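Local coordinates for 3-oxoacyl-[acyl-carrier-protein] synthase 3 (PDB 2X3E) that catalyses the condensation of acetyl-CoA with malonyl-acyl carrier protein to 3-oxobutanoyl-acyl carrier protein, the step that initiates bacterial fatty acid synthesis, at the interface of chains A and B. Numbering follows the deposited sequence. Chains: chain A/B, 3-oxoacyl-[acyl-carrier-protein] synthase 3.

Contact 1: the interface of chains A and B. Residues chain A 189, 193-196; chain B 85, 87-88.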
# COMPACT_ATOMS: atom_id res chain seq x y z
N PHE A 189 -16.23 6.31 -5.86
CA PHE A 189 -14.99 6.78 -5.21
C PHE A 189 -15.11 8.12 -4.48
O PHE A 189 -14.30 8.43 -3.61
CB PHE A 189 -13.87 6.91 -6.25
CG PHE A 189 -13.98 8.15 -7.10
CD1 PHE A 189 -13.25 9.29 -6.79
CD2 PHE A 189 -14.83 8.18 -8.21
CE1 PHE A 189 -13.35 10.44 -7.56
CE2 PHE A 189 -14.93 9.32 -8.99
CZ PHE A 189 -14.19 10.46 -8.67
N MET A 193 -13.79 10.98 1.09
CA MET A 193 -12.54 11.46 0.50
C MET A 193 -11.76 12.47 1.34
O MET A 193 -12.32 13.37 1.94
CB MET A 193 -12.81 12.09 -0.87
CG MET A 193 -11.57 12.13 -1.76
SD MET A 193 -11.96 12.87 -3.33
CE MET A 193 -12.15 14.57 -2.83
N THR A 194 -10.44 12.29 1.34
CA THR A 194 -9.49 13.31 1.76
C THR A 194 -8.66 13.64 0.53
O THR A 194 -7.86 12.82 0.09
CB THR A 194 -8.57 12.82 2.88
OG1 THR A 194 -9.37 12.37 3.98
CG2 THR A 194 -7.64 13.95 3.36
N PRO A 195 -8.87 14.83 -0.05
CA PRO A 195 -8.12 15.15 -1.28
C PRO A 195 -6.62 15.23 -1.07
O PRO A 195 -6.15 15.44 0.06
CB PRO A 195 -8.67 16.52 -1.69
CG PRO A 195 -9.96 16.69 -0.95
CD PRO A 195 -9.87 15.86 0.28
N ALA A 196 -5.87 15.05 -2.16
CA ALA A 196 -4.43 15.29 -2.14
C ALA A 196 -4.17 16.79 -2.10
O ALA A 196 -5.00 17.58 -2.54
CB ALA A 196 -3.77 14.69 -3.37
N PHE B 85 -5.61 10.83 -4.38
CA PHE B 85 -6.16 11.30 -3.11
C PHE B 85 -5.23 10.91 -1.97
O PHE B 85 -4.35 10.07 -2.15
CB PHE B 85 -7.54 10.69 -2.89
CG PHE B 85 -8.35 10.52 -4.15
CD1 PHE B 85 -8.86 11.62 -4.83
CD2 PHE B 85 -8.57 9.25 -4.68
CE1 PHE B 85 -9.58 11.46 -6.00
CE2 PHE B 85 -9.31 9.09 -5.85
CZ PHE B 85 -9.81 10.19 -6.51
N CYS B 87 -6.97 9.92 0.71
CA CYS B 87 -7.91 8.84 0.98
C CYS B 87 -9.07 9.04 0.01
O CYS B 87 -9.58 10.15 -0.10
CB CYS B 87 -8.41 8.90 2.42
SG CYS B 87 -9.52 7.54 2.93
N PRO B 88 -9.48 7.99 -0.72
CA PRO B 88 -9.05 6.60 -0.72
C PRO B 88 -7.84 6.35 -1.60
O PRO B 88 -7.23 7.28 -2.10
CB PRO B 88 -10.26 5.89 -1.32
CG PRO B 88 -10.78 6.86 -2.32
CD PRO B 88 -10.55 8.22 -1.71

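Contact 2: the interface of chains A and B. Residues chain A 108-110, 117, 121, 315; chain B 104-106.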
# COMPACT_ATOMS: atom_id res chain seq x y z
N LEU A 108 -0.09 -0.01 2.95
CA LEU A 108 -1.22 -0.44 2.12
C LEU A 108 -2.36 0.55 2.32
O LEU A 108 -2.68 0.90 3.46
CB LEU A 108 -1.65 -1.85 2.51
CG LEU A 108 -2.76 -2.51 1.68
CD1 LEU A 108 -2.57 -4.03 1.65
CD2 LEU A 108 -4.17 -2.15 2.18
N SER A 109 -2.95 1.02 1.22
CA SER A 109 -4.03 2.00 1.28
C SER A 109 -5.35 1.36 0.86
O SER A 109 -5.54 1.02 -0.30
CB SER A 109 -3.72 3.17 0.35
OG SER A 109 -4.83 4.03 0.24
N ALA A 110 -6.24 1.17 1.84
CA ALA A 110 -7.61 0.73 1.57
C ALA A 110 -8.57 1.30 2.61
O ALA A 110 -9.57 0.68 2.97
CB ALA A 110 -7.70 -0.80 1.54
N TYR A 117 -7.77 -5.92 4.13
CA TYR A 117 -6.87 -6.00 2.97
C TYR A 117 -5.45 -6.30 3.41
O TYR A 117 -4.74 -7.06 2.76
CB TYR A 117 -6.88 -4.70 2.15
CG TYR A 117 -7.87 -4.69 1.01
CD1 TYR A 117 -9.21 -4.35 1.20
CD2 TYR A 117 -7.47 -5.03 -0.28
CE1 TYR A 117 -10.11 -4.35 0.14
CE2 TYR A 117 -8.35 -5.03 -1.34
CZ TYR A 117 -9.67 -4.69 -1.13
OH TYR A 117 -10.53 -4.69 -2.20
N SER A 121 -3.02 -9.36 2.32
CA SER A 121 -1.71 -9.11 1.72
C SER A 121 -0.59 -9.78 2.52
O SER A 121 0.23 -10.52 1.95
CB SER A 121 -1.44 -7.60 1.60
OG SER A 121 -0.21 -7.37 0.93
N THR A 315 -14.33 0.39 -0.79
CA THR A 315 -13.73 -0.91 -0.52
C THR A 315 -14.55 -1.66 0.52
O THR A 315 -15.26 -1.05 1.31
CB THR A 315 -12.30 -0.77 0.05
OG1 THR A 315 -12.30 0.15 1.16
CG2 THR A 315 -11.33 -0.30 -1.02
N LEU B 104 -10.52 -6.74 -6.30
CA LEU B 104 -9.58 -6.62 -5.20
C LEU B 104 -8.61 -5.50 -5.61
O LEU B 104 -7.91 -5.63 -6.61
CB LEU B 104 -8.84 -7.95 -4.99
CG LEU B 104 -7.89 -8.10 -3.79
CD1 LEU B 104 -7.52 -9.57 -3.59
CD2 LEU B 104 -6.64 -7.24 -3.96
N ALA B 105 -8.61 -4.39 -4.87
CA ALA B 105 -7.92 -3.18 -5.31
C ALA B 105 -7.39 -2.33 -4.16
O ALA B 105 -8.13 -1.97 -3.25
CB ALA B 105 -8.83 -2.34 -6.21
N PHE B 106 -6.10 -2.02 -4.22
CA PHE B 106 -5.45 -1.13 -3.26
C PHE B 106 -4.18 -0.50 -3.84
O PHE B 106 -3.68 -0.94 -4.88
CB PHE B 106 -5.15 -1.87 -1.95
CG PHE B 106 -4.18 -3.03 -2.09
CD1 PHE B 106 -2.82 -2.83 -1.94
CD2 PHE B 106 -4.65 -4.32 -2.33
CE1 PHE B 106 -1.92 -3.89 -2.05
CE2 PHE B 106 -3.75 -5.39 -2.44
CZ PHE B 106 -2.39 -5.17 -2.30
O HOH W 1 -8.12 0.39 -1.73

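Contact 3: the interface of chains A and B. Residues chain A 184, 186, 313-315; chain B 92, 103, 105.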
# COMPACT_ATOMS: atom_id res chain seq x y z
N SER A 184 -14.24 -3.93 -4.22
CA SER A 184 -14.19 -2.49 -4.34
C SER A 184 -15.25 -2.02 -5.33
O SER A 184 -15.71 -2.78 -6.18
CB SER A 184 -12.80 -2.03 -4.81
OG SER A 184 -12.57 -2.33 -6.18
N GLY A 186 -15.06 1.43 -7.33
CA GLY A 186 -14.50 2.72 -7.70
C GLY A 186 -15.46 3.67 -8.39
O GLY A 186 -15.13 4.83 -8.60
N GLY A 313 -13.11 4.28 -1.25
CA GLY A 313 -12.63 3.56 -2.43
C GLY A 313 -13.66 3.52 -3.55
O GLY A 313 -13.38 3.97 -4.65
N LEU A 314 -14.85 2.95 -3.31
CA LEU A 314 -15.21 2.24 -2.09
C LEU A 314 -14.49 0.89 -2.01
O LEU A 314 -14.10 0.33 -3.04
CB LEU A 314 -16.72 1.98 -2.05
CG LEU A 314 -17.62 3.22 -2.08
CD1 LEU A 314 -19.10 2.83 -2.10
CD2 LEU A 314 -17.32 4.14 -0.91
N THR A 315 -14.33 0.39 -0.79
CA THR A 315 -13.73 -0.91 -0.52
C THR A 315 -14.55 -1.66 0.52
O THR A 315 -15.26 -1.05 1.31
CB THR A 315 -12.30 -0.77 0.05
OG1 THR A 315 -12.30 0.15 1.16
CG2 THR A 315 -11.33 -0.30 -1.02
N PRO B 92 -9.06 1.39 -6.75
CA PRO B 92 -10.47 1.05 -6.97
C PRO B 92 -11.12 1.80 -8.16
O PRO B 92 -11.88 1.20 -8.93
CB PRO B 92 -11.14 1.45 -5.65
CG PRO B 92 -10.04 1.32 -4.64
CD PRO B 92 -8.81 1.80 -5.36
N ALA B 103 -13.36 -5.47 -8.10
CA ALA B 103 -11.96 -5.85 -8.03
C ALA B 103 -11.36 -5.76 -6.63
O ALA B 103 -11.64 -4.84 -5.87
CB ALA B 103 -11.12 -4.99 -9.01
N ALA B 105 -8.61 -4.39 -4.87
CA ALA B 105 -7.92 -3.18 -5.31
C ALA B 105 -7.39 -2.33 -4.16
O ALA B 105 -8.13 -1.97 -3.25
CB ALA B 105 -8.83 -2.34 -6.21
O HOH W 2 -13.64 -0.85 -8.29

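Contact 1: the interface of chains A and B
A:Thr194 in strand 192-195 and B:Cys87 in the facing strand pair as antiparallel neighbours through two hydrogen bonds, A:Thr194 N donating to B:Cys87 O at 2.7 Å and B:Cys87 N donating to A:Thr194 O at 3.1 Å. A second antiparallel bridge pairs A:Pro195 with B:Phe85. On one side of this short ladder B:Phe85 presents its ring to chain A. A:Met193 turns CG away from its own backbone N (chi1 -159°), extends, then bends at chi3, which carries SD over the rim of the ring, 3.7 Å from CD1 of B:Phe85. At the far corner, CD1 of A:Phe189 lies 3.6 Å from CZ of B:Phe85; the ring planes are only about 24° from parallel but so offset that they meet at their rims. B:Pro88, behind a cis peptide bond, brings CD to 4.0 Å from CG of A:Met193. The paired backbones probably help to set the register of the two segments, and the sulfur and aromatic rings pack beside them. In the FabH family this segment reaches over to its partner near the acyl pocket, and it probably helps to shape that pocket here.

Contact 2: the interface of chains A and B
CG of B:Phe106 stands between its backbone N and carbonyl carbon (chi1 62°), and A:Leu108 holds CG opposite its backbone N (chi1 -176°); together these turns bring the leucine branch down on the phenyl ring. The methyl CD1 of A:Leu108 rides over one face as a CH-pi contact, 3.9 Å from the ring centroid of B:Phe106 and offset toward the rim. CG of the leucine comes in beside it, 3.6 Å from CD1 of B:Phe106. A:Tyr117, from helix 114-127, flanks the CD2 side of that ring, from the same side of its plane as the leucine, its CD2 lying 3.6 Å from CD2 of B:Phe106, with the two rings steeply inclined to each other. Past this flank the phenol reaches the backbone of the other chain: B:Ala105 N donates to A:Tyr117 OH at 3.3 Å, a long but nearly straight hydrogen bond, 168° at the hydrogen. CE2 of A:Tyr117 also packs on B:Leu104, 3.8 Å from its CD2. One water joins two backbone carbonyls across the interface, 3.0 Å from A:Ser109 O and 2.8 Å from B:Ala105 O. Phenyl ring, leucine and tyrosine thus form an apolar cluster with hydrogen bonds along its flank. It sits where strand 104-109 of one subunit faces the same strand and helix 114-127 of the other, at the centre of the thiolase-fold dimer.

Contact 3: the interface of chains A and B
The glycine-rich turn ahead of strand 315-322, together with the end of strand 177-184, meets helix 91-97 and the start of strand 104-109 of the partner. A:Ser184 carries the direct polar link: its hydroxyl OG donates to the backbone carbonyl B:Ala103 O at 2.7 Å, approaching with a C=O...OG angle of 135° and a modest tilt from the carbonyl plane. With chi1 at 73°, OG stands between the serine's backbone N and carbonyl carbon, near enough to serve a bridging water as well. That water lies 2.8 Å from A:Ser184 OG, 2.9 Å from A:Gly186 N and 2.8 Å from B:Pro92 O, so three polar groups from two chains are tied at one point. The ring of B:Pro92 turns toward chain A: its CB is 3.5 Å from A:Gly313 O, and its CG is 4.1 Å from A:Gly313 CA. CG2 of A:Thr315 borders the same proline at 4.2 Å from its CG, crossing it at a slant. A cis peptide bond before A:Leu314 shapes the turn. The site thus lies at the ends of strands 177-184 and 315-322, wedging the first turn of the partner's helix 91-97 against the glycine-rich turn.

Along the dimer interface the contacts form a compact triangle: the centre of contact 3 is about 8 Å from that of contact 2 and about 12 Å from that of contact 1, while contacts 1 and 2 are about 14 Å apart. Contacts 2 and 3 share A:Thr315 and B:Ala105, so strand 104-109 of chain B serves both. The centres of contacts 1, 2 and 3 stand about 11, 9 and 11 Å from A:Ala112, which here stands in place of the catalytic cysteine. Two-fold symmetry repeats these contacts, and their closeness to the active site suggests that dimerisation helps to shape both pockets.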